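Local structure of glucokinase (Enterococcus faecalis, 2QM1) at residues A130-L142 with L261-S273. The protein probably phosphorylates glucose with ATP and carries bound zinc and magnesium ions. Sequence-based numbering, arbitrary orientation.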
ATOM      1  N   ALA B 130      -8.735 -17.465  -3.989  1.00 40.56           N
ATOM      2  CA  ALA B 130      -7.361 -17.624  -3.481  1.00 41.46           C
ATOM      3  C   ALA B 130      -6.995 -16.772  -2.251  1.00 41.13           C
ATOM      4  O   ALA B 130      -6.074 -17.119  -1.512  1.00 39.54           O
ATOM      5  CB  ALA B 130      -6.294 -17.363  -4.660  1.00 40.94           C
ATOM      6  N   GLY B 131      -7.753 -15.694  -2.010  1.00 41.93           N
ATOM      7  CA  GLY B 131      -7.506 -14.801  -0.861  1.00 41.27           C
ATOM      8  C   GLY B 131      -7.806 -15.378   0.529  1.00 42.80           C
ATOM      9  O   GLY B 131      -7.249 -14.912   1.524  1.00 41.27           O
ATOM     10  N   GLU B 132      -8.707 -16.371   0.590  1.00 43.38           N
ATOM     11  CA  GLU B 132      -9.009 -17.177   1.800  1.00 44.27           C
ATOM     12  C   GLU B 132      -9.528 -16.377   2.989  1.00 43.53           C
ATOM     13  O   GLU B 132      -9.293 -16.700   4.177  1.00 43.17           O
ATOM     14  CB  GLU B 132      -7.806 -18.026   2.212  1.00 45.02           C
ATOM     15  CG  GLU B 132      -7.521 -19.117   1.204  1.00 50.07           C
ATOM     16  CD  GLU B 132      -6.669 -20.244   1.760  1.00 57.56           C
ATOM     17  OE1 GLU B 132      -6.853 -21.381   1.275  1.00 57.09           O
ATOM     18  OE2 GLU B 132      -5.815 -19.993   2.664  1.00 60.42           O
ATOM     19  N   ASN B 133     -10.237 -15.319   2.650  1.00 44.32           N
ATOM     20  CA  ASN B 133     -10.760 -14.362   3.626  1.00 43.84           C
ATOM     21  C   ASN B 133      -9.722 -13.714   4.538  1.00 43.66           C
ATOM     22  O   ASN B 133     -10.053 -13.259   5.582  1.00 43.34           O
ATOM     23  CB  ASN B 133     -11.867 -15.027   4.422  1.00 44.19           C
ATOM     24  CG  ASN B 133     -13.147 -15.157   3.588  1.00 46.89           C
ATOM     25  OD1 ASN B 133     -13.454 -16.244   3.044  1.00 49.97           O
ATOM     26  ND2 ASN B 133     -13.840 -14.034   3.406  1.00 47.84           N
ATOM     27  N   ASN B 134      -8.464 -13.704   4.136  1.00 42.46           N
ATOM     28  CA  ASN B 134      -7.454 -13.003   4.896  1.00 43.78           C
ATOM     29  C   ASN B 134      -7.701 -11.480   4.965  1.00 42.79           C
ATOM     30  O   ASN B 134      -8.258 -10.921   4.024  1.00 43.17           O
ATOM     31  CB  ASN B 134      -6.076 -13.299   4.324  1.00 43.69           C
ATOM     32  CG  ASN B 134      -5.011 -13.148   5.355  1.00 47.39           C
ATOM     33  OD1 ASN B 134      -4.455 -12.031   5.551  1.00 44.75           O
ATOM     34  ND2 ASN B 134      -4.778 -14.232   6.111  1.00 43.21           N
ATOM     35  N   PRO B 135      -7.354 -10.831   6.095  1.00 42.35           N
ATOM     36  CA  PRO B 135      -7.453  -9.360   6.187  1.00 42.31           C
ATOM     37  C   PRO B 135      -6.527  -8.595   5.274  1.00 42.06           C
ATOM     38  O   PRO B 135      -6.700  -7.410   5.134  1.00 40.67           O
ATOM     39  CB  PRO B 135      -7.032  -9.048   7.628  1.00 43.35           C
ATOM     40  CG  PRO B 135      -7.117 -10.395   8.383  1.00 43.45           C
ATOM     41  CD  PRO B 135      -6.970 -11.469   7.366  1.00 41.68           C
ATOM     42  N   ASP B 136      -5.492  -9.255   4.739  1.00 41.69           N
ATOM     43  CA  ASP B 136      -4.526  -8.578   3.910  1.00 41.46           C
ATOM     44  C   ASP B 136      -4.289  -9.382   2.639  1.00 40.79           C
ATOM     45  O   ASP B 136      -3.582 -10.390   2.656  1.00 40.37           O
ATOM     46  CB  ASP B 136      -3.221  -8.291   4.700  1.00 41.87           C
ATOM     47  CG  ASP B 136      -3.490  -7.487   5.979  1.00 42.47           C
ATOM     48  OD1 ASP B 136      -3.584  -6.241   5.921  1.00 37.72           O
ATOM     49  OD2 ASP B 136      -3.656  -8.108   7.046  1.00 37.75           O
ATOM     50  N   VAL B 137      -4.896  -8.918   1.546  1.00 39.41           N
ATOM     51  CA  VAL B 137      -4.815  -9.602   0.221  1.00 40.45           C
ATOM     52  C   VAL B 137      -4.685  -8.558  -0.885  1.00 38.91           C
ATOM     53  O   VAL B 137      -5.455  -7.581  -0.924  1.00 38.42           O
ATOM     54  CB  VAL B 137      -6.059 -10.485  -0.101  1.00 39.00           C
ATOM     55  CG1 VAL B 137      -5.884 -11.217  -1.453  1.00 42.22           C
ATOM     56  CG2 VAL B 137      -6.287 -11.517   0.969  1.00 40.31           C
ATOM     57  N   ILE B 138      -3.725  -8.764  -1.776  1.00 38.15           N
ATOM     58  CA  ILE B 138      -3.628  -7.931  -2.989  1.00 37.51           C
ATOM     59  C   ILE B 138      -4.024  -8.730  -4.230  1.00 38.22           C
ATOM     60  O   ILE B 138      -3.533  -9.852  -4.454  1.00 38.15           O
ATOM     61  CB  ILE B 138      -2.247  -7.315  -3.128  1.00 37.20           C
ATOM     62  CG1 ILE B 138      -1.973  -6.427  -1.892  1.00 38.09           C
ATOM     63  CG2 ILE B 138      -2.138  -6.499  -4.375  1.00 35.50           C
ATOM     64  CD1 ILE B 138      -0.480  -5.947  -1.733  1.00 37.27           C
ATOM     65  N   PHE B 139      -4.985  -8.190  -4.977  1.00 39.12           N
ATOM     66  CA  PHE B 139      -5.385  -8.746  -6.276  1.00 41.44           C
ATOM     67  C   PHE B 139      -4.773  -7.922  -7.412  1.00 42.11           C
ATOM     68  O   PHE B 139      -4.897  -6.692  -7.436  1.00 41.81           O
ATOM     69  CB  PHE B 139      -6.918  -8.810  -6.419  1.00 41.19           C
ATOM     70  CG  PHE B 139      -7.385  -9.447  -7.701  1.00 42.07           C
ATOM     71  CD1 PHE B 139      -7.067 -10.777  -7.995  1.00 40.99           C
ATOM     72  CD2 PHE B 139      -8.149  -8.735  -8.605  1.00 44.95           C
ATOM     73  CE1 PHE B 139      -7.468 -11.373  -9.164  1.00 41.28           C
ATOM     74  CE2 PHE B 139      -8.579  -9.339  -9.807  1.00 42.82           C
ATOM     75  CZ  PHE B 139      -8.220 -10.663 -10.081  1.00 43.25           C
ATOM     76  N   ILE B 140      -4.099  -8.619  -8.331  1.00 42.24           N
ATOM     77  CA  ILE B 140      -3.629  -8.041  -9.585  1.00 42.01           C
ATOM     78  C   ILE B 140      -4.204  -8.800 -10.815  1.00 42.73           C
ATOM     79  O   ILE B 140      -4.026 -10.021 -10.957  1.00 43.10           O
ATOM     80  CB  ILE B 140      -2.078  -7.972  -9.647  1.00 42.16           C
ATOM     81  CG1 ILE B 140      -1.607  -7.657 -11.052  1.00 41.82           C
ATOM     82  CG2 ILE B 140      -1.453  -9.299  -9.271  1.00 42.39           C
ATOM     83  CD1 ILE B 140      -2.022  -6.339 -11.552  1.00 47.01           C
ATOM     84  N   THR B 141      -4.886  -8.071 -11.693  1.00 42.08           N
ATOM     85  CA  THR B 141      -5.483  -8.683 -12.883  1.00 41.93           C
ATOM     86  C   THR B 141      -4.784  -8.248 -14.167  1.00 40.87           C
ATOM     87  O   THR B 141      -4.644  -7.063 -14.449  1.00 40.67           O
ATOM     88  CB  THR B 141      -7.003  -8.470 -12.942  1.00 41.32           C
ATOM     89  OG1 THR B 141      -7.552  -9.082 -14.129  1.00 44.56           O
ATOM     90  CG2 THR B 141      -7.341  -7.001 -12.884  1.00 41.25           C
ATOM     91  N   LEU B 142      -4.333  -9.227 -14.931  1.00 40.53           N
ATOM     92  CA  LEU B 142      -3.645  -8.959 -16.165  1.00 42.23           C
ATOM     93  C   LEU B 142      -4.580  -9.380 -17.286  1.00 43.05           C
ATOM     94  O   LEU B 142      -4.907 -10.545 -17.396  1.00 43.93           O
ATOM     95  CB  LEU B 142      -2.367  -9.812 -16.245  1.00 42.33           C
ATOM     96  CG  LEU B 142      -1.440  -9.817 -15.023  1.00 41.23           C
ATOM     97  CD1 LEU B 142      -0.324 -10.829 -15.247  1.00 45.73           C
ATOM     98  CD2 LEU B 142      -0.847  -8.415 -14.819  1.00 38.60           C
ATOM     99  N   LEU B 261       3.348  -3.535   2.076  1.00 35.30           N
ATOM    100  CA  LEU B 261       2.022  -3.941   2.582  1.00 35.34           C
ATOM    101  C   LEU B 261       2.007  -5.317   3.278  1.00 35.26           C
ATOM    102  O   LEU B 261       1.108  -5.610   4.063  1.00 34.25           O
ATOM    103  CB  LEU B 261       1.010  -3.950   1.443  1.00 34.73           C
ATOM    104  CG  LEU B 261       0.618  -2.554   0.907  1.00 38.78           C
ATOM    105  CD1 LEU B 261      -0.078  -2.551  -0.467  1.00 36.63           C
ATOM    106  CD2 LEU B 261      -0.220  -1.875   1.965  1.00 37.08           C
ATOM    107  N   ASN B 262       2.984  -6.163   2.950  1.00 33.90           N
ATOM    108  CA  ASN B 262       3.094  -7.474   3.565  1.00 35.80           C
ATOM    109  C   ASN B 262       1.779  -8.283   3.585  1.00 36.68           C
ATOM    110  O   ASN B 262       1.405  -8.804   4.614  1.00 39.07           O
ATOM    111  CB  ASN B 262       3.603  -7.352   5.013  1.00 35.59           C
ATOM    112  CG  ASN B 262       3.993  -8.716   5.601  1.00 36.76           C
ATOM    113  OD1 ASN B 262       4.329  -9.676   4.861  1.00 38.83           O
ATOM    114  ND2 ASN B 262       3.957  -8.811   6.893  1.00 30.70           N
ATOM    115  N   PRO B 263       1.091  -8.426   2.459  1.00 37.71           N
ATOM    116  CA  PRO B 263      -0.237  -9.077   2.516  1.00 38.22           C
ATOM    117  C   PRO B 263      -0.090 -10.568   2.723  1.00 38.14           C
ATOM    118  O   PRO B 263       0.977 -11.107   2.553  1.00 38.25           O
ATOM    119  CB  PRO B 263      -0.813  -8.795   1.112  1.00 37.93           C
ATOM    120  CG  PRO B 263       0.432  -8.846   0.244  1.00 38.50           C
ATOM    121  CD  PRO B 263       1.490  -8.113   1.075  1.00 37.32           C
ATOM    122  N   ASP B 264      -1.141 -11.262   3.114  1.00 40.02           N
ATOM    123  CA  ASP B 264      -0.986 -12.723   3.281  1.00 41.02           C
ATOM    124  C   ASP B 264      -0.687 -13.320   1.902  1.00 40.53           C
ATOM    125  O   ASP B 264       0.131 -14.239   1.743  1.00 38.14           O
ATOM    126  CB  ASP B 264      -2.215 -13.351   3.894  1.00 40.65           C
ATOM    127  CG  ASP B 264      -2.136 -14.877   3.925  1.00 44.74           C
ATOM    128  OD1 ASP B 264      -3.039 -15.521   3.347  1.00 47.03           O
ATOM    129  OD2 ASP B 264      -1.169 -15.421   4.505  1.00 43.49           O
ATOM    130  N   SER B 265      -1.332 -12.746   0.894  1.00 40.63           N
ATOM    131  CA  SER B 265      -1.060 -13.147  -0.478  1.00 41.09           C
ATOM    132  C   SER B 265      -1.262 -12.013  -1.508  1.00 39.92           C
ATOM    133  O   SER B 265      -2.019 -11.068  -1.276  1.00 38.85           O
ATOM    134  CB  SER B 265      -1.933 -14.362  -0.852  1.00 40.56           C
ATOM    135  OG  SER B 265      -3.293 -14.004  -0.997  1.00 45.76           O
ATOM    136  N   VAL B 266      -0.521 -12.137  -2.596  1.00 38.53           N
ATOM    137  CA  VAL B 266      -0.766 -11.445  -3.881  1.00 39.43           C
ATOM    138  C   VAL B 266      -1.389 -12.468  -4.835  1.00 39.21           C
ATOM    139  O   VAL B 266      -0.786 -13.501  -5.146  1.00 39.50           O
ATOM    140  CB  VAL B 266       0.561 -10.862  -4.425  1.00 38.76           C
ATOM    141  CG1 VAL B 266       0.428 -10.222  -5.847  1.00 38.90           C
ATOM    142  CG2 VAL B 266       1.130  -9.838  -3.385  1.00 36.87           C
ATOM    143  N   VAL B 267      -2.623 -12.203  -5.248  1.00 39.06           N
ATOM    144  CA  VAL B 267      -3.355 -13.106  -6.160  1.00 38.34           C
ATOM    145  C   VAL B 267      -3.302 -12.568  -7.592  1.00 39.17           C
ATOM    146  O   VAL B 267      -3.707 -11.436  -7.834  1.00 37.45           O
ATOM    147  CB  VAL B 267      -4.830 -13.283  -5.702  1.00 40.12           C
ATOM    148  CG1 VAL B 267      -5.598 -14.244  -6.641  1.00 35.52           C
ATOM    149  CG2 VAL B 267      -4.868 -13.766  -4.237  1.00 37.57           C
ATOM    150  N   ILE B 268      -2.786 -13.373  -8.526  1.00 38.91           N
ATOM    151  CA  ILE B 268      -2.744 -12.998  -9.935  1.00 39.44           C
ATOM    152  C   ILE B 268      -3.928 -13.565 -10.743  1.00 40.53           C
ATOM    153  O   ILE B 268      -4.126 -14.772 -10.826  1.00 40.52           O
ATOM    154  CB  ILE B 268      -1.421 -13.424 -10.612  1.00 39.33           C
ATOM    155  CG1 ILE B 268      -0.169 -12.948  -9.841  1.00 39.25           C
ATOM    156  CG2 ILE B 268      -1.371 -12.924 -12.071  1.00 40.63           C
ATOM    157  CD1 ILE B 268       1.005 -13.952 -10.009  1.00 41.04           C
ATOM    158  N   GLY B 269      -4.706 -12.685 -11.372  1.00 41.96           N
ATOM    159  CA  GLY B 269      -5.898 -13.122 -12.095  1.00 41.53           C
ATOM    160  C   GLY B 269      -5.898 -12.514 -13.491  1.00 43.55           C
ATOM    161  O   GLY B 269      -4.935 -11.873 -13.876  1.00 40.47           O
ATOM    162  N   GLY B 270      -7.008 -12.697 -14.213  1.00 44.93           N
ATOM    163  CA  GLY B 270      -7.177 -12.126 -15.535  1.00 47.41           C
ATOM    164  C   GLY B 270      -6.765 -13.174 -16.533  1.00 48.98           C
ATOM    165  O   GLY B 270      -6.326 -14.239 -16.135  1.00 49.26           O
ATOM    166  N   GLY B 271      -6.884 -12.857 -17.829  1.00 49.96           N
ATOM    167  CA  GLY B 271      -6.669 -13.826 -18.886  1.00 51.19           C
ATOM    168  C   GLY B 271      -5.318 -14.505 -18.864  1.00 52.73           C
ATOM    169  O   GLY B 271      -5.217 -15.712 -19.032  1.00 52.94           O
ATOM    170  N   VAL B 272      -4.270 -13.720 -18.650  1.00 54.25           N
ATOM    171  CA  VAL B 272      -2.910 -14.247 -18.664  1.00 55.49           C
ATOM    172  C   VAL B 272      -2.734 -15.403 -17.663  1.00 55.43           C
ATOM    173  O   VAL B 272      -1.901 -16.310 -17.864  1.00 55.18           O
ATOM    174  CB  VAL B 272      -1.880 -13.111 -18.398  1.00 55.59           C
ATOM    175  CG1 VAL B 272      -0.443 -13.628 -18.550  1.00 56.40           C
ATOM    176  CG2 VAL B 272      -2.135 -11.921 -19.377  1.00 57.66           C
ATOM    177  N   SER B 273      -3.542 -15.378 -16.603  1.00 55.25           N
ATOM    178  CA  SER B 273      -3.311 -16.249 -15.455  1.00 55.51           C
ATOM    179  C   SER B 273      -3.688 -17.687 -15.756  1.00 55.32           C
ATOM    180  O   SER B 273      -3.331 -18.593 -15.000  1.00 55.52           O
ATOM    181  CB  SER B 273      -4.057 -15.736 -14.219  1.00 55.23           C
ATOM    182  OG  SER B 273      -5.414 -16.132 -14.238  1.00 55.88           O
TER
HETATM  183  O   HOH W   1      -4.629 -15.043   1.393  1.00 25.34           O
HETATM  184  O   HOH W   2      -3.035 -18.236   2.495  1.00 43.91           O
HETATM  185  O   HOH W   3      -1.507  -4.977   4.141  1.00 21.95           O
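Phe139 lies against Val267 on one face of a parallel strand pair. With CG anti to the backbone N (chi1 -177°), its flat ring runs along the neighbouring strand: CD1 comes 4.0 Å from Val267 CG1, and CE1 lies 3.8 Å from CA of Gly269, whose lack of a side chain lets the ring sit close to the backbone. Val267, branched at CB as suits a strand, spreads its two methyls over Ala130 CB, while its CG2 also meets Val137 CG1. The other face belongs to Ile138, Ile140, Val266 and Ile268. Ile140 and Ile268 run alongside each other, headed in one direction, with CG2 of Ile140 3.9 Å from CG1 of Ile268. Ile138 reaches back with CD1, 3.6 Å from both Pro263 CG and Leu261 CD1, crossing the leucine at about a right angle. Between the faces run nearly straight backbone bonds, such as Ile140 N to Val267 O (2.9 Å, 175°). Just before the strands, Asn134 OD1 accepts from Asp136 N in an Asx turn and lies 3.1 Å from Asp264 CB; a water joins Asp264 OD1, Gly131 O and Ser265 OG. Helix 117-128 packs on Phe139 and Thr141. These are adjacent inner strands of a five-stranded mixed sheet, order 3-2-1-4-5, characteristic of the actin-like ATPase fold.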